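Local coordinates for protein ZYRO0G01672p (Zygosaccharomyces rouxii, PDB 4U8T) that probably acts as a reader of N6-methyladenosine in messenger RNA, binding the methylated RNA through this YTH domain, at residues L74-V77 with R82-G85; S126-L131 with P139-R144. One frame throughout, in Å; residues are numbered along the deposited sequence.

In the fold
Both contacts belong to the single YTH domain of the construct, a member of the PUA clan, and they come in series along the chain. Interaction 1 joins strands 71-77 and 82-94, a beta hairpin inside the mixed sheet and near the centre of the chain. Interaction 2 follows strand 111-123 and joins the two loops at the base of the small hairpin 131-132 and 138-139, farther from the centre. Their centres lie about 12 Å apart, yet they touch: Phe-83 CD1 of interaction 1 meets Leu-127 CD1 of interaction 2 at 3.6 Å. The central sheet thus packs directly against the loops that meet nucleotides C5 and A6 of chain G.

Interaction 1: L74-V77 with R82-G85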
# COMPACT_ATOMS: atom_id res chain seq x y z
N LEU A 74 -0.79 1.70 0.89
CA LEU A 74 -0.03 1.96 2.09
C LEU A 74 0.21 0.64 2.79
O LEU A 74 -0.71 0.05 3.29
CB LEU A 74 -0.77 2.97 2.98
CG LEU A 74 -1.39 4.20 2.26
CD1 LEU A 74 -1.99 5.18 3.24
CD2 LEU A 74 -0.44 4.96 1.36
N PHE A 75 1.45 0.16 2.77
CA PHE A 75 1.78 -1.17 3.26
C PHE A 75 2.04 -1.25 4.77
O PHE A 75 2.66 -0.40 5.37
CB PHE A 75 3.00 -1.70 2.53
CG PHE A 75 2.72 -2.27 1.18
CD1 PHE A 75 2.48 -1.45 0.11
CD2 PHE A 75 2.75 -3.63 0.98
CE1 PHE A 75 2.25 -1.98 -1.12
CE2 PHE A 75 2.50 -4.16 -0.24
CZ PHE A 75 2.26 -3.33 -1.30
N SER A 76 1.59 -2.33 5.37
CA SER A 76 1.76 -2.57 6.78
C SER A 76 1.82 -4.05 7.06
O SER A 76 0.92 -4.78 6.68
CB SER A 76 0.61 -1.95 7.54
OG SER A 76 0.54 -2.44 8.85
N VAL A 77 2.86 -4.52 7.73
CA VAL A 77 2.94 -5.94 8.04
C VAL A 77 2.09 -6.26 9.28
O VAL A 77 2.06 -5.48 10.22
CB VAL A 77 4.39 -6.38 8.20
CG1 VAL A 77 4.47 -7.80 8.59
CG2 VAL A 77 5.11 -6.20 6.89
N ARG A 82 3.47 -0.89 12.69
CA ARG A 82 3.84 0.21 11.84
C ARG A 82 3.37 0.05 10.41
O ARG A 82 2.90 -1.00 10.02
CB ARG A 82 5.34 0.38 11.83
CG ARG A 82 6.10 -0.86 11.46
CD ARG A 82 7.54 -0.56 11.47
NE ARG A 82 8.32 -1.76 11.45
CZ ARG A 82 8.91 -2.28 12.50
NH1 ARG A 82 8.83 -1.67 13.67
NH2 ARG A 82 9.60 -3.40 12.37
N PHE A 83 3.52 1.11 9.63
CA PHE A 83 3.38 1.04 8.19
C PHE A 83 4.79 1.12 7.69
O PHE A 83 5.65 1.59 8.40
CB PHE A 83 2.49 2.14 7.62
CG PHE A 83 1.02 1.87 7.78
CD1 PHE A 83 0.44 1.85 9.03
CD2 PHE A 83 0.24 1.61 6.69
CE1 PHE A 83 -0.87 1.59 9.19
CE2 PHE A 83 -1.10 1.35 6.84
CZ PHE A 83 -1.65 1.33 8.10
N CYS A 84 5.05 0.57 6.51
CA CYS A 84 6.41 0.43 6.08
C CYS A 84 6.68 0.92 4.69
O CYS A 84 7.75 0.77 4.21
CB CYS A 84 6.85 -1.02 6.20
SG CYS A 84 6.00 -2.25 5.21
N GLY A 85 5.70 1.50 4.03
CA GLY A 85 5.96 2.02 2.70
C GLY A 85 4.74 2.35 1.88
O GLY A 85 3.63 2.11 2.30
O HOH W 1 4.88 -2.77 8.40
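Phe-83 and Ser-76 send their side chains off the same side of the strand pair, the phenyl ring lying alongside the serine. Phe-83 CB starts 3.4 Å from Phe-75 O, and CG and CD2 stay near the same carbonyl oxygen. CD2 and CE2 form the side of the ring turned to Leu-74: both approach Leu-74 CB, and CE2 has Leu-74 O close to the ring plane. At the tip, CZ is 4.0 Å from Ser-76 CB. That carbon sits over the ring centre, 3.7 Å from the centroid and 11° off the normal, a CH-pi contact. With CG anti to its own carbonyl carbon (chi1 -79°), the ring stands roughly at right angles to its own strand and turns a face to Ser-76.

The backbones are tied at Phe-75. Its N donates to Gly-85 O over 3.0 Å, while its O accepts from Cys-84 N at 2.8 Å. Phe-75 thus bonds to both Cys-84 and Gly-85, the pattern of a beta bulge with two residues opposite one. Farther along, Arg-82 O is gripped twice: Ser-76 OG donates to it at 3.0 Å, and water 1 donates at 3.1 Å while accepting from Val-77 N. Ser-76 OG also bonds Lys-32, and Arg-82 sends its side chain to a salt bridge with Asp-121.

In the sheet, strand 27-33 pairs with the outer side of 74-77 through Leu-74 and Ser-76, and strand 111-123 meets 82-85 at Phe-83 and Val-122. Helix 36-45 packs against Phe-75, Val-77 and Cys-84 through Val-39, while Phe-75 also meets Trp-48 edge-to-face.

Interaction 2: S126-L131 with P139-R144; sequences SLKQFL and PVTNSR. With nucleotides of chain G.
Phe-130 O is approached by two groups from 139-144. Val-140 N donates to it over 2.9 Å, with a C=O...N angle of 173°, and Pro-139 CA adds a weaker CA-H...O contact at 3.4 Å. The carbonyl belongs to a type I turn from Leu-127 to Phe-130, closed by Phe-130 N bonding to Leu-127 O, so the turn is held to the returning chain where Leu-131 and Pro-139 pair antiparallel.

Next to this bond the side chains meet by their carbon branches. Thr-141 turns CG2 anti to its carbonyl carbon, which lays the methyl 3.6 Å from Leu-127 CB. Val-140 CG1 rests against Leu-127 CB and Phe-130 CB, 4.2 Å from each. Lys-128 crosses Thr-141 at about a right angle; bent at chi3 and chi4, it brings NZ past Pro-139 CG, 3.7 Å from Thr-141 OG1 and 3.6 Å from O2' of A6 of chain G.

Helix 151-161 covers Leu-127 and Phe-130 through Ile-157. Farther along 139-144, Arg-144 NH1 lies 2.6 Å from OP1 of C5 of chain G, and C4 of the same nucleotide lies over one face of its guanidinium. The contact is the open base of a short beta hairpin (131-132 with 138-139), where the flanking loops pack together, and the trailing loop forms part of the RNA-binding surface of this YTH domain.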
# COMPACT_ATOMS: atom_id res chain seq x y z
N SER A 126 2.04 7.18 15.60
CA SER A 126 1.99 8.42 14.86
C SER A 126 0.79 8.50 13.93
O SER A 126 0.58 9.50 13.28
CB SER A 126 3.26 8.59 14.05
OG SER A 126 4.39 8.42 14.85
N LEU A 127 0.02 7.43 13.85
CA LEU A 127 -1.07 7.39 12.90
C LEU A 127 -2.42 7.15 13.55
O LEU A 127 -3.44 7.21 12.89
CB LEU A 127 -0.80 6.30 11.87
CG LEU A 127 0.40 6.47 10.95
CD1 LEU A 127 0.71 5.17 10.31
CD2 LEU A 127 0.10 7.48 9.91
N LYS A 128 -2.41 6.86 14.84
CA LYS A 128 -3.62 6.39 15.52
C LYS A 128 -4.62 7.54 15.74
O LYS A 128 -5.75 7.32 16.19
CB LYS A 128 -3.23 5.67 16.83
CG LYS A 128 -4.38 5.27 17.76
CD LYS A 128 -3.94 4.36 18.93
CE LYS A 128 -4.90 3.15 19.13
NZ LYS A 128 -5.00 2.25 17.93
N GLN A 129 -4.20 8.74 15.35
CA GLN A 129 -5.07 9.92 15.35
C GLN A 129 -6.03 9.93 14.16
O GLN A 129 -7.07 10.56 14.21
CB GLN A 129 -4.23 11.20 15.32
CG GLN A 129 -3.18 11.25 14.22
CD GLN A 129 -2.54 12.62 14.05
OE1 GLN A 129 -3.19 13.65 14.23
NE2 GLN A 129 -1.26 12.64 13.71
N PHE A 130 -5.66 9.29 13.06
CA PHE A 130 -6.48 9.32 11.86
C PHE A 130 -7.59 8.28 11.90
O PHE A 130 -7.37 7.12 11.65
CB PHE A 130 -5.61 9.13 10.64
CG PHE A 130 -4.59 10.21 10.45
CD1 PHE A 130 -4.98 11.49 10.13
CD2 PHE A 130 -3.25 9.96 10.61
CE1 PHE A 130 -4.06 12.48 9.94
CE2 PHE A 130 -2.32 10.95 10.43
CZ PHE A 130 -2.74 12.21 10.09
N LEU A 131 -8.79 8.73 12.21
CA LEU A 131 -9.94 7.88 12.37
C LEU A 131 -10.64 7.76 11.03
O LEU A 131 -10.78 8.74 10.33
CB LEU A 131 -10.86 8.45 13.43
CG LEU A 131 -10.24 8.72 14.81
CD1 LEU A 131 -11.27 9.28 15.77
CD2 LEU A 131 -9.61 7.46 15.41
N PRO A 139 -9.27 3.74 13.99
CA PRO A 139 -8.03 4.31 13.51
C PRO A 139 -7.51 3.59 12.27
O PRO A 139 -7.68 2.41 12.18
CB PRO A 139 -7.09 4.09 14.68
CG PRO A 139 -7.91 3.73 15.78
CD PRO A 139 -9.11 3.15 15.32
N VAL A 140 -6.84 4.30 11.38
CA VAL A 140 -6.28 3.69 10.19
C VAL A 140 -5.33 2.53 10.55
O VAL A 140 -5.14 1.61 9.77
CB VAL A 140 -5.57 4.72 9.32
CG1 VAL A 140 -4.31 5.15 9.96
CG2 VAL A 140 -5.33 4.14 7.93
N THR A 141 -4.77 2.58 11.74
CA THR A 141 -3.83 1.58 12.18
C THR A 141 -4.55 0.30 12.53
O THR A 141 -3.92 -0.68 12.85
CB THR A 141 -3.04 2.03 13.41
OG1 THR A 141 -3.95 2.44 14.42
CG2 THR A 141 -2.19 3.19 13.08
N ASN A 142 -5.87 0.33 12.47
CA ASN A 142 -6.64 -0.88 12.73
C ASN A 142 -7.52 -1.21 11.54
O ASN A 142 -8.72 -1.31 11.65
CB ASN A 142 -7.46 -0.73 14.00
CG ASN A 142 -8.13 -2.01 14.40
OD1 ASN A 142 -7.74 -3.09 13.96
ND2 ASN A 142 -9.13 -1.92 15.25
N SER A 143 -6.90 -1.36 10.39
CA SER A 143 -7.59 -1.65 9.16
C SER A 143 -7.26 -3.01 8.64
O SER A 143 -6.15 -3.49 8.79
CB SER A 143 -7.22 -0.63 8.12
OG SER A 143 -7.13 0.63 8.72
N ARG A 144 -8.22 -3.59 7.95
CA ARG A 144 -7.98 -4.83 7.27
C ARG A 144 -7.35 -4.51 5.94
O ARG A 144 -7.33 -3.36 5.51
CB ARG A 144 -9.28 -5.61 7.08
CG ARG A 144 -9.76 -6.38 8.29
CD ARG A 144 -10.97 -7.17 7.95
NE ARG A 144 -11.33 -8.26 8.88
CZ ARG A 144 -10.53 -9.22 9.36
NH1 ARG A 144 -9.25 -9.31 9.04
NH2 ARG A 144 -11.05 -10.11 10.19
P C G 5 -5.93 -8.73 7.37
OP1 C G 5 -6.75 -9.49 8.31
OP2 C G 5 -6.53 -8.21 6.15
O5' C G 5 -5.27 -7.52 8.14
C5' C G 5 -4.86 -7.63 9.48
C4' C G 5 -5.42 -6.50 10.28
O4' C G 5 -6.84 -6.63 10.35
C3' C G 5 -4.99 -6.35 11.72
O3' C G 5 -3.78 -5.62 11.78
C2' C G 5 -6.15 -5.60 12.37
O2' C G 5 -5.91 -4.20 12.37
C1' C G 5 -7.32 -5.88 11.42
N1 C G 5 -8.48 -6.57 12.00
C2 C G 5 -9.68 -5.95 11.69
O2 C G 5 -9.64 -4.91 11.01
N3 C G 5 -10.84 -6.47 12.11
C4 C G 5 -10.81 -7.57 12.80
N4 C G 5 -11.99 -8.02 13.19
C5 C G 5 -9.59 -8.24 13.13
C6 C G 5 -8.43 -7.72 12.72
P A G 6 -2.68 -5.87 12.90
OP1 A G 6 -1.42 -5.41 12.36
OP2 A G 6 -2.77 -7.24 13.42
O5' A G 6 -3.10 -4.90 14.06
C5' A G 6 -3.10 -3.50 13.89
C4' A G 6 -3.77 -2.80 15.04
O4' A G 6 -5.10 -3.30 15.24
C3' A G 6 -3.11 -2.94 16.40
O3' A G 6 -2.08 -2.00 16.54
C2' A G 6 -4.25 -2.65 17.34
O2' A G 6 -4.44 -1.25 17.39
C1' A G 6 -5.43 -3.26 16.60
N9 A G 6 -5.69 -4.64 17.01
C8 A G 6 -5.46 -5.74 16.25
N7 A G 6 -5.80 -6.85 16.83
C5 A G 6 -6.30 -6.45 18.06
C6 A G 6 -6.82 -7.17 19.13
N6 A G 6 -6.92 -8.50 19.13
N1 A G 6 -7.22 -6.48 20.21
C2 A G 6 -7.11 -5.15 20.19
N3 A G 6 -6.64 -4.36 19.24
C4 A G 6 -6.25 -5.08 18.18